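PDB 2XSU: catechol 1,2 dioxygenase from Acinetobacter radioresistens, which probably catalyses the oxygen-dependent ring opening of catechol to cis,cis-muconate at a ferric iron, an early step of the beta-ketoadipate pathway. Local coordinates for residues Y85-A90 against P104-G109; V156-A161 against S224-F229; G165-F170 against V199-P204. The protein carries 1 engineered substitution. All coordinates share one frame; numbering follows the deposited sequence.

Contacts 2 and 3 carry the protein ligands of the ferric ion: H225 and H227 from strand 221-231 in contact 2, Y167 and Y201 in contact 3. Their centres lie 13 Å apart, they share the iron-bound water, and Y167 OH comes within 3.0 Å of H225 NE2. Contact 3 is nested along the chain inside the loop that contact 2 closes. Contact 1 precedes both and joins helix 82-96 to the segment 104-109. Its centre is 15 Å from that of contact 2, yet E108 O approaches H227 CE1 at 3.2 Å, and the I107 side chain is about 8 Å from the iron. Contacts 1 and 3 do not touch.

Contact 1 (Y85-A90 against P104-G109); sequences YLDLRA and PRTIEG
D87 on helix 82-96 faces T106 of the non-helical segment 104-109, with a separation of 6.5 Å between D87 CA and T106 CA. The CB of D87 points toward that segment, and CG lies anti to its own carbonyl carbon (chi1 -71°), which carries the carboxylate across the gap. Two waters complete the link. One donates to D87 OD2 (2.7 Å) and to T106 OG1, a hydroxyl that is also bonded to A257 O. The other donates to D87 OD1 and to T106 O, the latter at 2.8 Å. Both carboxylate oxygens are therefore tied, through separate waters, to a single residue. I107 packs alongside: its CG2 lies 3.3 Å from D87 OD2, while the I107 N-H is too badly angled toward that oxygen to bond. Further along the helix, A90 CB sits over the centre of one face of the R105 guanidinium, 3.6 Å from R105 CZ. The R105 chain is bent at chi3 (54°), and R105 NH1 forms salt bridges with D91 OD1 and D94 OD2, so its charge is paired with D91 and D94 rather than with D87. The CB of Y85 points away from segment 104-109, and Y85 and R89 engage the second subunit, where R89 makes salt bridges to E48 and D51 of that chain. The contact thus pairs a dimer-forming helix of the N-terminal helical region with the segment leading into the catalytic beta domain of an intradiol dioxygenase.

Contact 2 (V156-A161 against S224-F229); sequences VEVWHA and SHVHYF. With FE (Fe (III) ion), chain B.
E157 O is gripped twice from the facing strand: F229 N donates to it at 2.9 Å, and Y228 CA adds a CA-H...O contact at 3.2 Å. The pairing is antiparallel beta, the strand axes running at 153° within the mixed sheet of the catalytic domain. E157-F229 and W159-H227 are hydrogen-bonded pairs, with V158-Y228 a non-hydrogen-bonded pair between them. The E157 N to F229 O bond, 2.8 Å long, is nearly straight at 174°.

Side chains divide between the two faces. On the face of V158 and Y228, V158 CG1 stands over the centre of the tyrosine ring, 3.7 Å from its centroid, and V156 CG1 reaches the CD2-CE2 side of the same ring. Y228 OH is bonded to Y191 OH beyond the pair. The other face bears the aromatic cluster W159, H227 and F229. H227 CB meets the face of the six-membered ring of W159 in a CH-pi contact, 3.3 Å from its centroid, while the imidazole forms an offset stack on the five-membered ring, planes 8° apart. F229 meets the indole obliquely, W159 CH2 lying 3.8 Å from F229 CE2.

This stacking packs one face of an iron ligand. H225 belongs to the same site, its ND1 hydrogen-bonded to P223 O, and H225 NE2 and H227 NE2 each bind the ferric ion at 2.1 Å.

Contact 3 (G165-F170 against V199-P204); sequences GNYSFF and VGYGCP. With FE (Fe (III) ion), chain B.
Y167 turns the edge of its ring toward the face of Y201 in an offset edge-to-face pair, planes 88° apart and centroids separated by 5.5 Å. The touching atoms lie at the phenol ends: Y167 CE2 is 3.4 Å from Y201 CE2, and the latter sits close to the Y167 ring plane. The two hydroxyl oxygens, Y167 OH and Y201 OH, lie 3.2 Å apart because both bind the ferric ion, not because they bond to each other. Their grip is unequal, since Y167 OH is 1.9 Å from the iron and Y201 OH 2.4 Å. The Y201 ring holds the metal in its own plane.

H225 and H227 and a water complete five ligands, the water oxygen 2.1 Å from the iron. Y201 OH and H227 NE2 stand nearly opposite one another, about 163° about the metal, with Y167, H225 and the water around the waist. The shape is a distorted trigonal bipyramid, as in resting intradiol dioxygenases, with Y201 and H227 in the axial positions.

Behind the phenols, side chains of 199-204 pack against the G165 backbone. Y201 CG is wedged between its backbone N and carbonyl carbon (chi1 52°), which sends the ring toward the iron while CB rests 3.4 Å from G165 O. V199 CG1 comes to 3.1 Å from G165 N, an apolar branch pressed against a backbone amide. G165 has a positive phi, and a side chain there would run into Y201 CB. Y167 also packs on R180 of strand 180-184; Y201 pairs through its backbone with R222 of strand 221-231; and C203 leads off to pack against helix 208-215 and helix 73-80.

Contact 1 (Y85-A90 against P104-G109)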
# COMPACT_ATOMS: atom_id res chain seq x y z
N TYR A 85 -1.97 -12.02 14.22
CA TYR A 85 -2.71 -13.12 13.56
C TYR A 85 -1.74 -14.13 12.96
O TYR A 85 -1.99 -15.35 13.03
CB TYR A 85 -3.64 -12.53 12.48
CG TYR A 85 -4.60 -13.56 11.89
CD1 TYR A 85 -5.57 -14.15 12.69
CD2 TYR A 85 -4.52 -13.92 10.54
CE1 TYR A 85 -6.46 -15.10 12.17
CE2 TYR A 85 -5.40 -14.89 10.01
CZ TYR A 85 -6.37 -15.44 10.85
OH TYR A 85 -7.29 -16.39 10.41
N LEU A 86 -0.65 -13.67 12.37
CA LEU A 86 0.31 -14.58 11.77
C LEU A 86 0.89 -15.50 12.84
O LEU A 86 1.09 -16.69 12.58
CB LEU A 86 1.43 -13.83 11.04
CG LEU A 86 1.05 -12.89 9.91
CD1 LEU A 86 2.31 -12.22 9.34
CD2 LEU A 86 0.30 -13.67 8.84
N ASP A 87 1.15 -14.96 14.04
CA ASP A 87 1.61 -15.79 15.17
C ASP A 87 0.52 -16.77 15.64
O ASP A 87 0.84 -17.93 15.99
CB ASP A 87 2.03 -14.93 16.36
CG ASP A 87 3.33 -14.19 16.13
OD1 ASP A 87 4.08 -14.47 15.15
OD2 ASP A 87 3.54 -13.23 16.91
N LEU A 88 -0.74 -16.32 15.70
CA LEU A 88 -1.84 -17.24 16.06
C LEU A 88 -1.85 -18.44 15.10
O LEU A 88 -1.97 -19.60 15.54
CB LEU A 88 -3.20 -16.54 16.06
CG LEU A 88 -3.42 -15.47 17.14
CD1 LEU A 88 -4.81 -14.87 16.98
CD2 LEU A 88 -3.25 -16.02 18.55
N ARG A 89 -1.70 -18.17 13.81
CA ARG A 89 -1.61 -19.25 12.81
C ARG A 89 -0.39 -20.15 13.02
O ARG A 89 -0.51 -21.38 12.93
CB ARG A 89 -1.64 -18.68 11.39
CG ARG A 89 -3.00 -18.17 11.02
CD ARG A 89 -3.11 -17.94 9.50
NE ARG A 89 -3.57 -19.21 8.85
CZ ARG A 89 -2.91 -19.88 7.91
NH1 ARG A 89 -1.74 -19.48 7.41
NH2 ARG A 89 -3.42 -21.00 7.44
N ALA A 90 0.76 -19.57 13.32
CA ALA A 90 1.96 -20.35 13.48
C ALA A 90 1.82 -21.26 14.71
O ALA A 90 2.26 -22.41 14.68
CB ALA A 90 3.18 -19.45 13.61
N PRO A 104 7.18 -19.13 24.52
CA PRO A 104 6.21 -18.71 23.49
C PRO A 104 6.77 -17.65 22.53
O PRO A 104 7.57 -16.80 22.94
CB PRO A 104 5.07 -18.07 24.31
CG PRO A 104 5.18 -18.66 25.64
CD PRO A 104 6.64 -18.88 25.87
N ARG A 105 6.32 -17.69 21.29
CA ARG A 105 6.61 -16.64 20.31
C ARG A 105 5.71 -15.42 20.46
O ARG A 105 4.58 -15.53 20.96
CB ARG A 105 6.47 -17.19 18.89
CG ARG A 105 5.03 -17.63 18.55
CD ARG A 105 4.75 -17.79 17.05
NE ARG A 105 5.67 -18.68 16.34
CZ ARG A 105 5.57 -20.00 16.21
NH1 ARG A 105 4.61 -20.72 16.80
NH2 ARG A 105 6.50 -20.64 15.50
N THR A 106 6.21 -14.27 20.04
CA THR A 106 5.33 -13.14 19.76
C THR A 106 5.89 -12.27 18.63
O THR A 106 6.86 -12.69 17.96
CB THR A 106 4.90 -12.38 21.04
OG1 THR A 106 3.74 -11.59 20.73
CG2 THR A 106 6.04 -11.50 21.60
N ILE A 107 5.27 -11.12 18.39
CA ILE A 107 5.59 -10.38 17.16
C ILE A 107 6.99 -9.79 17.14
O ILE A 107 7.54 -9.41 18.21
CB ILE A 107 4.55 -9.29 16.86
CG1 ILE A 107 4.68 -8.13 17.84
CG2 ILE A 107 3.14 -9.93 16.86
CD1 ILE A 107 3.73 -6.91 17.46
N GLU A 108 7.57 -9.74 15.95
CA GLU A 108 8.89 -9.12 15.77
C GLU A 108 8.82 -7.59 15.87
O GLU A 108 9.77 -6.97 16.36
CB GLU A 108 9.42 -9.50 14.38
CG GLU A 108 10.85 -9.06 14.07
CD GLU A 108 11.31 -9.51 12.68
OE1 GLU A 108 10.94 -10.63 12.25
OE2 GLU A 108 12.05 -8.74 12.01
N GLY A 109 7.73 -6.97 15.38
CA GLY A 109 7.70 -5.53 15.17
C GLY A 109 8.53 -5.17 13.94
O GLY A 109 9.20 -6.03 13.36
O HOH W 1 1.77 -12.56 18.90
O HOH W 2 6.72 -14.06 15.52

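Contact 2 (V156-A161 against S224-F229)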
# COMPACT_ATOMS: atom_id res chain seq x y z
N VAL A 156 21.79 -14.81 21.09
CA VAL A 156 20.70 -14.06 21.73
C VAL A 156 20.76 -12.64 21.20
O VAL A 156 21.69 -11.88 21.53
CB VAL A 156 20.82 -14.08 23.27
CG1 VAL A 156 19.66 -13.26 23.91
CG2 VAL A 156 20.80 -15.54 23.77
N GLU A 157 19.80 -12.26 20.34
CA GLU A 157 19.78 -10.93 19.76
C GLU A 157 18.73 -10.12 20.46
O GLU A 157 17.58 -10.55 20.51
CB GLU A 157 19.47 -11.00 18.26
CG GLU A 157 20.48 -11.81 17.48
CD GLU A 157 20.21 -11.74 16.00
OE1 GLU A 157 20.35 -10.64 15.42
OE2 GLU A 157 19.88 -12.82 15.41
N VAL A 158 19.12 -8.97 21.01
CA VAL A 158 18.19 -8.10 21.77
C VAL A 158 18.18 -6.68 21.22
O VAL A 158 19.23 -6.15 20.79
CB VAL A 158 18.49 -8.11 23.30
CG1 VAL A 158 18.03 -9.41 23.93
CG2 VAL A 158 19.98 -7.95 23.54
N TRP A 159 16.99 -6.09 21.17
CA TRP A 159 16.87 -4.67 20.86
C TRP A 159 15.70 -4.07 21.61
O TRP A 159 14.69 -4.74 21.86
CB TRP A 159 16.81 -4.42 19.32
CG TRP A 159 15.55 -4.93 18.55
CD1 TRP A 159 14.53 -4.17 18.05
CD2 TRP A 159 15.27 -6.29 18.15
NE1 TRP A 159 13.61 -4.97 17.39
CE2 TRP A 159 14.04 -6.28 17.43
CE3 TRP A 159 15.91 -7.52 18.35
CZ2 TRP A 159 13.43 -7.46 16.92
CZ3 TRP A 159 15.33 -8.70 17.85
CH2 TRP A 159 14.09 -8.65 17.13
N HIS A 160 15.83 -2.80 21.99
CA HIS A 160 14.76 -2.12 22.74
C HIS A 160 14.89 -0.59 22.66
O HIS A 160 15.92 -0.07 22.17
CB HIS A 160 14.69 -2.64 24.20
CG HIS A 160 15.82 -2.21 25.09
ND1 HIS A 160 15.94 -0.93 25.61
CD2 HIS A 160 16.86 -2.92 25.60
CE1 HIS A 160 17.02 -0.88 26.39
NE2 HIS A 160 17.58 -2.07 26.41
N ALA A 161 13.86 0.09 23.15
CA ALA A 161 13.76 1.56 23.16
C ALA A 161 14.55 2.23 24.28
O ALA A 161 14.81 1.64 25.37
CB ALA A 161 12.30 1.99 23.23
N SER A 224 6.14 -1.18 27.75
CA SER A 224 7.60 -1.42 27.73
C SER A 224 7.90 -2.89 27.42
O SER A 224 7.20 -3.82 27.89
CB SER A 224 8.21 -1.06 29.06
OG SER A 224 7.61 -1.87 30.05
N HIS A 225 8.96 -3.12 26.62
CA HIS A 225 9.31 -4.49 26.22
C HIS A 225 10.74 -4.53 25.67
O HIS A 225 11.31 -3.51 25.28
CB HIS A 225 8.35 -5.01 25.11
CG HIS A 225 8.33 -4.14 23.87
ND1 HIS A 225 7.55 -3.00 23.77
CD2 HIS A 225 9.01 -4.24 22.69
CE1 HIS A 225 7.75 -2.44 22.59
NE2 HIS A 225 8.62 -3.17 21.91
N VAL A 226 11.31 -5.73 25.67
CA VAL A 226 12.61 -5.98 25.02
C VAL A 226 12.41 -7.11 24.02
O VAL A 226 11.84 -8.17 24.35
CB VAL A 226 13.69 -6.37 26.09
CG1 VAL A 226 15.03 -6.78 25.41
CG2 VAL A 226 13.91 -5.21 27.09
N HIS A 227 12.88 -6.90 22.78
CA HIS A 227 12.73 -7.88 21.71
C HIS A 227 13.86 -8.90 21.74
O HIS A 227 15.01 -8.55 22.06
CB HIS A 227 12.85 -7.13 20.37
CG HIS A 227 11.72 -6.21 20.07
ND1 HIS A 227 10.55 -6.66 19.49
CD2 HIS A 227 11.57 -4.86 20.21
CE1 HIS A 227 9.73 -5.64 19.30
NE2 HIS A 227 10.30 -4.54 19.76
N TYR A 228 13.57 -10.13 21.31
CA TYR A 228 14.55 -11.21 21.19
C TYR A 228 14.41 -11.99 19.88
O TYR A 228 13.30 -12.37 19.51
CB TYR A 228 14.33 -12.25 22.29
CG TYR A 228 14.81 -11.89 23.66
CD1 TYR A 228 14.15 -10.92 24.42
CD2 TYR A 228 15.91 -12.57 24.24
CE1 TYR A 228 14.59 -10.60 25.70
CE2 TYR A 228 16.34 -12.26 25.54
CZ TYR A 228 15.67 -11.27 26.26
OH TYR A 228 16.06 -10.93 27.52
N PHE A 229 15.55 -12.23 19.20
CA PHE A 229 15.70 -13.44 18.36
C PHE A 229 16.64 -14.38 19.11
O PHE A 229 17.70 -13.94 19.58
CB PHE A 229 16.38 -13.17 17.01
CG PHE A 229 15.56 -12.43 15.99
CD1 PHE A 229 14.24 -12.81 15.69
CD2 PHE A 229 16.13 -11.38 15.26
CE1 PHE A 229 13.49 -12.13 14.71
CE2 PHE A 229 15.40 -10.72 14.28
CZ PHE A 229 14.07 -11.08 14.01
FE FE B . 9.46 -2.65 20.02
O HOH W 3 11.39 -1.47 23.34
O HOH W 4 8.85 -2.52 17.97

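Contact 3 (G165-F170 against V199-P204)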
# COMPACT_ATOMS: atom_id res chain seq x y z
N GLY A 165 11.36 6.24 24.56
CA GLY A 165 10.59 5.32 23.72
C GLY A 165 11.05 5.26 22.27
O GLY A 165 10.29 4.80 21.42
N ASN A 166 12.30 5.67 22.01
CA ASN A 166 12.85 5.70 20.63
C ASN A 166 13.93 4.64 20.40
O ASN A 166 14.69 4.29 21.33
CB ASN A 166 13.45 7.10 20.31
CG ASN A 166 12.43 8.23 20.40
OD1 ASN A 166 12.74 9.34 20.88
ND2 ASN A 166 11.21 7.98 19.94
N TYR A 167 14.02 4.15 19.16
CA TYR A 167 14.96 3.10 18.77
C TYR A 167 16.07 3.67 17.89
O TYR A 167 15.81 4.53 17.04
CB TYR A 167 14.24 2.04 17.96
CG TYR A 167 13.37 1.08 18.75
CD1 TYR A 167 13.79 -0.23 18.99
CD2 TYR A 167 12.09 1.45 19.18
CE1 TYR A 167 13.00 -1.11 19.67
CE2 TYR A 167 11.27 0.56 19.87
CZ TYR A 167 11.73 -0.71 20.10
OH TYR A 167 10.93 -1.62 20.76
N SER A 168 17.29 3.17 18.08
CA SER A 168 18.41 3.60 17.24
C SER A 168 18.18 3.18 15.78
O SER A 168 17.39 2.27 15.49
CB SER A 168 19.74 3.07 17.77
OG SER A 168 19.78 1.63 17.66
N PHE A 169 18.90 3.89 14.90
CA PHE A 169 18.87 3.74 13.45
C PHE A 169 17.69 4.52 12.92
O PHE A 169 17.86 5.36 12.04
CB PHE A 169 18.91 2.26 13.00
CG PHE A 169 18.95 2.10 11.50
CD1 PHE A 169 20.17 2.15 10.82
CD2 PHE A 169 17.77 1.91 10.77
CE1 PHE A 169 20.22 2.00 9.42
CE2 PHE A 169 17.80 1.76 9.38
CZ PHE A 169 19.04 1.81 8.71
N PHE A 170 16.51 4.27 13.47
CA PHE A 170 15.32 5.04 13.14
C PHE A 170 15.35 6.44 13.72
O PHE A 170 15.01 7.40 13.03
CB PHE A 170 14.06 4.24 13.51
CG PHE A 170 14.01 2.92 12.82
CD1 PHE A 170 13.54 2.83 11.51
CD2 PHE A 170 14.52 1.78 13.43
CE1 PHE A 170 13.55 1.63 10.84
CE2 PHE A 170 14.54 0.58 12.76
CZ PHE A 170 14.04 0.49 11.45
N VAL A 199 11.11 2.34 28.00
CA VAL A 199 9.76 2.87 28.22
C VAL A 199 8.91 2.49 27.01
O VAL A 199 9.41 2.33 25.91
CB VAL A 199 9.83 4.40 28.46
CG1 VAL A 199 10.09 5.14 27.20
CG2 VAL A 199 8.58 4.89 29.12
N GLY A 200 7.62 2.28 27.26
CA GLY A 200 6.68 2.06 26.18
C GLY A 200 6.54 3.35 25.37
O GLY A 200 6.97 4.42 25.80
N TYR A 201 5.90 3.25 24.24
CA TYR A 201 5.87 4.35 23.30
C TYR A 201 4.63 4.25 22.44
O TYR A 201 4.03 3.19 22.34
CB TYR A 201 7.12 4.28 22.41
CG TYR A 201 7.34 2.93 21.75
CD1 TYR A 201 6.78 2.62 20.50
CD2 TYR A 201 8.15 1.96 22.35
CE1 TYR A 201 7.00 1.41 19.88
CE2 TYR A 201 8.38 0.72 21.74
CZ TYR A 201 7.80 0.44 20.51
OH TYR A 201 8.00 -0.77 19.89
N GLY A 202 4.26 5.39 21.85
CA GLY A 202 3.26 5.43 20.82
C GLY A 202 3.78 5.51 19.38
O GLY A 202 4.97 5.67 19.09
N CYS A 203 2.81 5.42 18.49
CA CYS A 203 3.06 5.62 17.08
C CYS A 203 3.47 7.08 16.87
O CYS A 203 3.14 7.94 17.70
CB CYS A 203 1.75 5.33 16.34
SG CYS A 203 1.36 3.56 16.24
N PRO A 204 4.18 7.39 15.77
CA PRO A 204 4.46 8.82 15.48
C PRO A 204 3.14 9.59 15.37
O PRO A 204 2.28 9.24 14.55
CB PRO A 204 5.18 8.76 14.12
CG PRO A 204 5.72 7.35 14.00
CD PRO A 204 4.76 6.47 14.78
FE FE B . 9.46 -2.65 20.02
O HOH W 4 8.85 -2.52 17.97